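Local atomic coordinates of putative dihydrodipicolinate synthase family protein (Coccidioides immitis, PDB entry 3QFE), a protein that is of unknown precise function but belongs to the dihydrodipicolinate synthase family and has the TIM-barrel fold. Residues 14-19 against 221-226; 225-230 against 312-317. All blocks are in the same frame, centred on the assembly; numbering follows the deposited sequence.

Contact 1. Residues 14-19 against 221-226; sequences IWCPAV and FANVFP
Two hydrogen bonds tie the first barrel strand and the loop after it to the loop that follows the last strand, and both use the side-chain amide of Asn-223. Its nitrogen ND2 donates to Pro-17 O at 2.7 Å, with an N-H...O angle of 162°. The carbonyl oxygen lies almost in the amide plane of Asn-223, but ND2 stands above the carbonyl plane of Pro-17. In return Asn-223 OD1 accepts from Val-19 N at 3.1 Å, a more bent bond of 144°, with the donor above the side-chain carbonyl plane. The amide thus bridges two backbone groups across Ala-18. Both of its ends have second partners: ND2 also donates to Ala-220 O, and OD1 bonds to Tyr-37 OH. Four bonds therefore fix the amide's rotation in a buried place.

Van der Waals contacts fill the space beside it. Cys-16 SG, anti to its backbone N (chi1 175°), lies over one face of the Asn-223 amide, 3.5 Å from Asn-223 CG. Behind the sulfur, Cys-16 CB meets Ala-222 CB at 3.9 Å. Val-19 crosses the amide obliquely, with CG1 and CG2 both near OD1.

The backbone of 221-226 turns tightly, since Phe-221 O accepts from both Val-224 N and Phe-225 N. This contact lies at the barrel closure, where strand 13-17 runs parallel to strands 48-51 and 216-218. Helix 31-42 covers Cys-16 and Pro-226 through Leu-41, and helix 297-317 packs on Phe-221 and Phe-225.

Contact 2. Residues 225-230 against 312-317; sequences FPKTVS and AIEAGL. With CA (calcium ion), chain C.
In this TIM barrel, a glutamate of the C-terminal helix binds the first-turn backbone amides of the helix that follows the last strand, just after its N-cap residue Phe-225. Helices 226-237 and 297-317 cross here almost at a right angle, 83° between their short segments, with axes 8.8 Å apart. Glu-314 carries most of the contact. Its CG is anti to the backbone N (chi1 180°), and a bend at chi2 (87°) brings the carboxylate to the first turn of the other helix.

The two oxygens divide the work. Glu-314 OE2 accepts from Lys-227 N at 3.2 Å through its syn lone pair. Glu-314 OE1 uses its syn lone pair for Thr-228 N at 2.8 Å and its anti lone pair for Thr-228 OG1 at 2.7 Å. Three bonds thus hold the carboxylate in place. The negative charge faces the N-terminal end of the helix dipole, which probably stabilises its ionised form. Thr-228 OG1 sits beside its own backbone N, so hydroxyl and amide can serve the same oxygen.

Further van der Waals contacts flank the hydrogen bonds. Phe-225 CD1 touches Glu-314 CB at 3.7 Å, while Phe-225 CB lies near Glu-314 OE1. Pro-226 CD lies 3.4 Å from Glu-314 OE2, the two side chains crossing at about a right angle. Leu-317 CD1 rests against Thr-228 CA and OG1, and Ile-313 CG2 packs on the same threonine. Lys-227 starts toward the C-terminal helix, but its bent chain carries the amine away.

The calcium ion lies at the end of helix 297-317, bound by a terminal oxygen of Ser-318 (OXT), four waters and Ala-315 O, the last at 2.4 Å.

In the fold
The centres of contacts 1 and 2 lie 11 Å apart, and both contain Phe-225 and Pro-226. Contact 1 joins the loop after the last strand to the first strand. Contact 2 begins where that loop becomes helix 226-237 and joins its start to the C-terminal helix. They also touch through Val-229, on a face of its helix turned away from 312-317: its CG1 lies 3.5 Å from Ile-14 CG2, and its CG2 4.1 Å from Ala-222 CA. Contact 1 is buried, about 7 Å from the chain centre to its own centre. Contact 2 is farther out, about 18 Å by the same measure, and includes the calcium ligand Ala-315.

Contact 1. Residues 14-19 against 221-226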
ATOM      1  N   ILE A  14      -8.710   5.337  -1.007  1.00 36.92           N
ATOM      2  CA  ILE A  14      -7.380   5.332  -1.580  1.00 36.07           C
ATOM      3  C   ILE A  14      -6.356   5.220  -0.476  1.00 34.79           C
ATOM      4  O   ILE A  14      -6.302   6.074   0.425  1.00 34.65           O
ATOM      5  CB  ILE A  14      -7.090   6.623  -2.365  1.00 36.77           C
ATOM      6  CG1 ILE A  14      -8.036   6.760  -3.541  1.00 39.93           C
ATOM      7  CG2 ILE A  14      -5.677   6.600  -2.936  1.00 37.41           C
ATOM      8  CD1 ILE A  14      -7.852   5.651  -4.610  1.00 43.61           C
ATOM      9  N   TRP A  15      -5.535   4.177  -0.565  1.00 33.37           N
ATOM     10  CA  TRP A  15      -4.511   3.890   0.415  1.00 32.39           C
ATOM     11  C   TRP A  15      -3.142   4.017  -0.229  1.00 32.29           C
ATOM     12  O   TRP A  15      -2.980   3.680  -1.399  1.00 32.88           O
ATOM     13  CB  TRP A  15      -4.672   2.464   0.939  1.00 31.77           C
ATOM     14  CG  TRP A  15      -5.931   2.265   1.724  1.00 32.94           C
ATOM     15  CD1 TRP A  15      -7.223   2.331   1.256  1.00 31.43           C
ATOM     16  CD2 TRP A  15      -6.024   1.955   3.120  1.00 31.42           C
ATOM     17  NE1 TRP A  15      -8.103   2.096   2.282  1.00 32.42           N
ATOM     18  CE2 TRP A  15      -7.398   1.850   3.432  1.00 31.18           C
ATOM     19  CE3 TRP A  15      -5.078   1.728   4.130  1.00 30.71           C
ATOM     20  CZ2 TRP A  15      -7.849   1.561   4.714  1.00 30.54           C
ATOM     21  CZ3 TRP A  15      -5.525   1.440   5.401  1.00 31.10           C
ATOM     22  CH2 TRP A  15      -6.903   1.357   5.681  1.00 31.20           C
ATOM     23  N   CYS A  16      -2.161   4.501   0.532  1.00 31.23           N
ATOM     24  CA  CYS A  16      -0.792   4.598   0.030  1.00 31.51           C
ATOM     25  C   CYS A  16       0.178   3.650   0.753  1.00 30.28           C
ATOM     26  O   CYS A  16       0.268   3.690   1.987  1.00 29.34           O
ATOM     27  CB  CYS A  16      -0.249   6.026   0.114  1.00 30.42           C
ATOM     28  SG  CYS A  16       1.513   6.101  -0.368  1.00 36.70           S
ATOM     29  N   PRO A  17       0.917   2.819  -0.018  1.00 30.16           N
ATOM     30  CA  PRO A  17       1.981   2.002   0.554  1.00 30.18           C
ATOM     31  C   PRO A  17       3.291   2.819   0.578  1.00 30.40           C
ATOM     32  O   PRO A  17       4.006   2.915  -0.446  1.00 29.56           O
ATOM     33  CB  PRO A  17       2.057   0.809  -0.405  1.00 31.23           C
ATOM     34  CG  PRO A  17       1.672   1.401  -1.749  1.00 31.44           C
ATOM     35  CD  PRO A  17       0.752   2.575  -1.464  1.00 30.82           C
ATOM     36  N   ALA A  18       3.576   3.394   1.749  1.00 29.56           N
ATOM     37  CA  ALA A  18       4.610   4.413   1.908  1.00 29.24           C
ATOM     38  C   ALA A  18       6.022   3.873   1.678  1.00 29.70           C
ATOM     39  O   ALA A  18       6.339   2.751   2.071  1.00 30.39           O
ATOM     40  CB  ALA A  18       4.508   5.045   3.284  1.00 28.40           C
ATOM     41  N   VAL A  19       6.864   4.674   1.031  1.00 29.54           N
ATOM     42  CA  VAL A  19       8.275   4.320   0.858  1.00 28.88           C
ATOM     43  C   VAL A  19       9.030   4.510   2.183  1.00 28.96           C
ATOM     44  O   VAL A  19       8.493   5.112   3.115  1.00 28.02           O
ATOM     45  CB  VAL A  19       8.943   5.124  -0.289  1.00 29.15           C
ATOM     46  CG1 VAL A  19       8.373   4.681  -1.635  1.00 29.49           C
ATOM     47  CG2 VAL A  19       8.779   6.621  -0.103  1.00 26.57           C
ATOM     48  N   PHE A 221       1.622   4.966  -6.559  1.00 35.06           N
ATOM     49  CA  PHE A 221       1.780   6.290  -7.146  1.00 34.96           C
ATOM     50  C   PHE A 221       1.207   7.399  -6.258  1.00 34.65           C
ATOM     51  O   PHE A 221       1.458   8.587  -6.491  1.00 34.45           O
ATOM     52  CB  PHE A 221       1.098   6.315  -8.513  1.00 35.82           C
ATOM     53  CG  PHE A 221       1.529   7.454  -9.394  1.00 36.61           C
ATOM     54  CD1 PHE A 221       2.882   7.699  -9.626  1.00 36.22           C
ATOM     55  CD2 PHE A 221       0.586   8.268  -9.998  1.00 36.30           C
ATOM     56  CE1 PHE A 221       3.285   8.726 -10.440  1.00 37.45           C
ATOM     57  CE2 PHE A 221       0.978   9.302 -10.824  1.00 38.94           C
ATOM     58  CZ  PHE A 221       2.328   9.534 -11.050  1.00 38.92           C
ATOM     59  N   ALA A 222       0.429   7.011  -5.251  1.00 34.53           N
ATOM     60  CA  ALA A 222      -0.078   7.958  -4.264  1.00 34.41           C
ATOM     61  C   ALA A 222       1.061   8.412  -3.363  1.00 34.00           C
ATOM     62  O   ALA A 222       0.914   9.388  -2.660  1.00 34.68           O
ATOM     63  CB  ALA A 222      -1.192   7.328  -3.435  1.00 34.24           C
ATOM     64  N   ASN A 223       2.189   7.698  -3.387  1.00 33.70           N
ATOM     65  CA  ASN A 223       3.435   8.190  -2.769  1.00 33.01           C
ATOM     66  C   ASN A 223       3.879   9.487  -3.417  1.00 33.35           C
ATOM     67  O   ASN A 223       4.430  10.369  -2.748  1.00 33.72           O
ATOM     68  CB  ASN A 223       4.590   7.204  -2.950  1.00 32.43           C
ATOM     69  CG  ASN A 223       4.646   6.153  -1.866  1.00 31.86           C
ATOM     70  OD1 ASN A 223       4.981   6.446  -0.715  1.00 32.58           O
ATOM     71  ND2 ASN A 223       4.374   4.903  -2.237  1.00 28.16           N
ATOM     72  N   VAL A 224       3.666   9.585  -4.724  1.00 33.00           N
ATOM     73  CA  VAL A 224       4.230  10.676  -5.500  1.00 32.59           C
ATOM     74  C   VAL A 224       3.308  11.892  -5.557  1.00 32.44           C
ATOM     75  O   VAL A 224       3.729  13.008  -5.259  1.00 32.11           O
ATOM     76  CB  VAL A 224       4.585  10.208  -6.909  1.00 33.37           C
ATOM     77  CG1 VAL A 224       5.418  11.277  -7.609  1.00 32.73           C
ATOM     78  CG2 VAL A 224       5.356   8.896  -6.823  1.00 32.23           C
ATOM     79  N   PHE A 225       2.044  11.656  -5.915  1.00 32.61           N
ATOM     80  CA  PHE A 225       1.040  12.711  -6.024  1.00 31.66           C
ATOM     81  C   PHE A 225      -0.232  12.330  -5.269  1.00 31.59           C
ATOM     82  O   PHE A 225      -1.246  12.006  -5.867  1.00 33.33           O
ATOM     83  CB  PHE A 225       0.773  12.995  -7.501  1.00 32.56           C
ATOM     84  CG  PHE A 225       2.007  13.402  -8.268  1.00 31.20           C
ATOM     85  CD1 PHE A 225       2.696  14.542  -7.938  1.00 30.62           C
ATOM     86  CD2 PHE A 225       2.473  12.634  -9.314  1.00 31.87           C
ATOM     87  CE1 PHE A 225       3.843  14.904  -8.639  1.00 33.13           C
ATOM     88  CE2 PHE A 225       3.593  13.003 -10.033  1.00 31.99           C
ATOM     89  CZ  PHE A 225       4.285  14.129  -9.693  1.00 32.43           C
ATOM     90  N   PRO A 226      -0.188  12.362  -3.934  1.00 30.97           N
ATOM     91  CA  PRO A 226      -1.327  11.831  -3.205  1.00 30.50           C
ATOM     92  C   PRO A 226      -2.628  12.619  -3.385  1.00 31.63           C
ATOM     93  O   PRO A 226      -3.707  12.009  -3.406  1.00 32.14           O
ATOM     94  CB  PRO A 226      -0.848  11.850  -1.743  1.00 29.72           C
ATOM     95  CG  PRO A 226       0.254  12.869  -1.698  1.00 29.65           C
ATOM     96  CD  PRO A 226       0.927  12.742  -3.036  1.00 30.59           C
TER

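Contact 2. Residues 225-230 against 312-317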
ATOM      1  N   PHE A 225       2.044  11.656  -5.915  1.00 32.61           N
ATOM      2  CA  PHE A 225       1.040  12.711  -6.024  1.00 31.66           C
ATOM      3  C   PHE A 225      -0.232  12.330  -5.269  1.00 31.59           C
ATOM      4  O   PHE A 225      -1.246  12.006  -5.867  1.00 33.33           O
ATOM      5  CB  PHE A 225       0.773  12.995  -7.501  1.00 32.56           C
ATOM      6  CG  PHE A 225       2.007  13.402  -8.268  1.00 31.20           C
ATOM      7  CD1 PHE A 225       2.696  14.542  -7.938  1.00 30.62           C
ATOM      8  CD2 PHE A 225       2.473  12.634  -9.314  1.00 31.87           C
ATOM      9  CE1 PHE A 225       3.843  14.904  -8.639  1.00 33.13           C
ATOM     10  CE2 PHE A 225       3.593  13.003 -10.033  1.00 31.99           C
ATOM     11  CZ  PHE A 225       4.285  14.129  -9.693  1.00 32.43           C
ATOM     12  N   PRO A 226      -0.188  12.362  -3.934  1.00 30.97           N
ATOM     13  CA  PRO A 226      -1.327  11.831  -3.205  1.00 30.50           C
ATOM     14  C   PRO A 226      -2.628  12.619  -3.385  1.00 31.63           C
ATOM     15  O   PRO A 226      -3.707  12.009  -3.406  1.00 32.14           O
ATOM     16  CB  PRO A 226      -0.848  11.850  -1.743  1.00 29.72           C
ATOM     17  CG  PRO A 226       0.254  12.869  -1.698  1.00 29.65           C
ATOM     18  CD  PRO A 226       0.927  12.742  -3.036  1.00 30.59           C
ATOM     19  N   LYS A 227      -2.542  13.944  -3.511  1.00 32.26           N
ATOM     20  CA  LYS A 227      -3.746  14.776  -3.661  1.00 33.11           C
ATOM     21  C   LYS A 227      -4.442  14.448  -4.975  1.00 34.04           C
ATOM     22  O   LYS A 227      -5.674  14.294  -5.029  1.00 34.34           O
ATOM     23  CB  LYS A 227      -3.414  16.275  -3.625  1.00 32.79           C
ATOM     24  CG  LYS A 227      -3.829  17.001  -2.367  1.00 35.00           C
ATOM     25  CD  LYS A 227      -5.278  16.687  -1.954  1.00 37.29           C
ATOM     26  CE  LYS A 227      -6.015  17.924  -1.513  1.00 37.20           C
ATOM     27  NZ  LYS A 227      -7.340  17.583  -0.972  1.00 36.98           N
ATOM     28  N   THR A 228      -3.645  14.337  -6.038  1.00 34.54           N
ATOM     29  CA  THR A 228      -4.175  13.967  -7.356  1.00 35.31           C
ATOM     30  C   THR A 228      -4.873  12.609  -7.307  1.00 36.28           C
ATOM     31  O   THR A 228      -6.018  12.490  -7.730  1.00 37.60           O
ATOM     32  CB  THR A 228      -3.096  14.015  -8.449  1.00 35.24           C
ATOM     33  OG1 THR A 228      -2.476  15.302  -8.429  1.00 33.11           O
ATOM     34  CG2 THR A 228      -3.705  13.805  -9.826  1.00 35.59           C
ATOM     35  N   VAL A 229      -4.218  11.599  -6.753  1.00 36.25           N
ATOM     36  CA  VAL A 229      -4.830  10.284  -6.718  1.00 37.60           C
ATOM     37  C   VAL A 229      -6.114  10.318  -5.882  1.00 38.50           C
ATOM     38  O   VAL A 229      -7.094   9.684  -6.251  1.00 39.63           O
ATOM     39  CB  VAL A 229      -3.851   9.167  -6.224  1.00 36.95           C
ATOM     40  CG1 VAL A 229      -4.592   7.872  -6.003  1.00 37.32           C
ATOM     41  CG2 VAL A 229      -2.781   8.924  -7.236  1.00 35.84           C
ATOM     42  N   SER A 230      -6.117  11.062  -4.776  1.00 38.11           N
ATOM     43  CA  SER A 230      -7.334  11.208  -3.984  1.00 38.99           C
ATOM     44  C   SER A 230      -8.398  11.974  -4.733  1.00 39.66           C
ATOM     45  O   SER A 230      -9.571  11.678  -4.567  1.00 40.28           O
ATOM     46  CB  SER A 230      -7.080  11.940  -2.666  1.00 38.51           C
ATOM     47  OG  SER A 230      -6.118  11.258  -1.909  1.00 41.75           O
ATOM     48  N   ALA A 312       2.299  19.663 -11.956  1.00 35.41           N
ATOM     49  CA  ALA A 312       1.638  20.971 -12.026  1.00 36.17           C
ATOM     50  C   ALA A 312       0.201  20.894 -11.529  1.00 35.97           C
ATOM     51  O   ALA A 312      -0.296  21.818 -10.884  1.00 35.38           O
ATOM     52  CB  ALA A 312       1.695  21.555 -13.440  1.00 37.23           C
ATOM     53  N   ILE A 313      -0.451  19.772 -11.813  1.00 36.35           N
ATOM     54  CA  ILE A 313      -1.807  19.522 -11.314  1.00 35.75           C
ATOM     55  C   ILE A 313      -1.809  19.389  -9.787  1.00 34.63           C
ATOM     56  O   ILE A 313      -2.688  19.946  -9.115  1.00 34.09           O
ATOM     57  CB  ILE A 313      -2.434  18.280 -11.979  1.00 36.32           C
ATOM     58  CG1 ILE A 313      -2.824  18.597 -13.449  1.00 37.05           C
ATOM     59  CG2 ILE A 313      -3.633  17.755 -11.165  1.00 34.59           C
ATOM     60  CD1 ILE A 313      -3.178  17.352 -14.245  1.00 35.64           C
ATOM     61  N   GLU A 314      -0.823  18.663  -9.259  1.00 33.60           N
ATOM     62  CA  GLU A 314      -0.677  18.496  -7.815  1.00 32.37           C
ATOM     63  C   GLU A 314      -0.372  19.840  -7.101  1.00 32.35           C
ATOM     64  O   GLU A 314      -0.915  20.118  -6.038  1.00 30.98           O
ATOM     65  CB  GLU A 314       0.412  17.479  -7.523  1.00 32.07           C
ATOM     66  CG  GLU A 314       0.676  17.211  -6.024  1.00 32.02           C
ATOM     67  CD  GLU A 314      -0.229  16.136  -5.426  1.00 36.33           C
ATOM     68  OE1 GLU A 314      -1.139  15.620  -6.121  1.00 40.38           O
ATOM     69  OE2 GLU A 314      -0.042  15.793  -4.246  1.00 37.65           O
ATOM     70  N   ALA A 315       0.493  20.667  -7.684  1.00 32.57           N
ATOM     71  CA  ALA A 315       0.722  21.998  -7.136  1.00 33.36           C
ATOM     72  C   ALA A 315      -0.561  22.855  -7.172  1.00 34.24           C
ATOM     73  O   ALA A 315      -0.736  23.764  -6.354  1.00 34.72           O
ATOM     74  CB  ALA A 315       1.856  22.684  -7.858  1.00 33.82           C
ATOM     75  N   GLY A 316      -1.470  22.541  -8.095  1.00 34.81           N
ATOM     76  CA  GLY A 316      -2.754  23.242  -8.184  1.00 34.61           C
ATOM     77  C   GLY A 316      -3.765  22.789  -7.140  1.00 34.58           C
ATOM     78  O   GLY A 316      -4.628  23.581  -6.739  1.00 35.02           O
ATOM     79  N   LEU A 317      -3.660  21.529  -6.698  1.00 33.58           N
ATOM     80  CA  LEU A 317      -4.619  20.917  -5.753  1.00 34.21           C
ATOM     81  C   LEU A 317      -4.141  20.923  -4.293  1.00 33.26           C
ATOM     82  O   LEU A 317      -4.893  20.591  -3.380  1.00 33.22           O
ATOM     83  CB  LEU A 317      -4.955  19.474  -6.154  1.00 33.75           C
ATOM     84  CG  LEU A 317      -5.669  19.228  -7.504  1.00 36.54           C
ATOM     85  CD1 LEU A 317      -5.765  17.720  -7.717  1.00 37.88           C
ATOM     86  CD2 LEU A 317      -7.070  19.877  -7.621  1.00 34.36           C
TER
HETATM   87 CA    CA C 315       0.051  25.045  -4.444  1.00 30.89          CA
HETATM   88  O   HOH W   1       1.539  27.075  -3.992  1.00 18.52           O
HETATM   89  O   HOH W   2       0.122  25.311  -1.981  1.00 19.44           O
HETATM   90  O   HOH W   3       2.068  23.754  -4.379  1.00 17.59           O
HETATM   91  O   HOH W   4       0.490  26.385  -6.344  1.00 24.66           O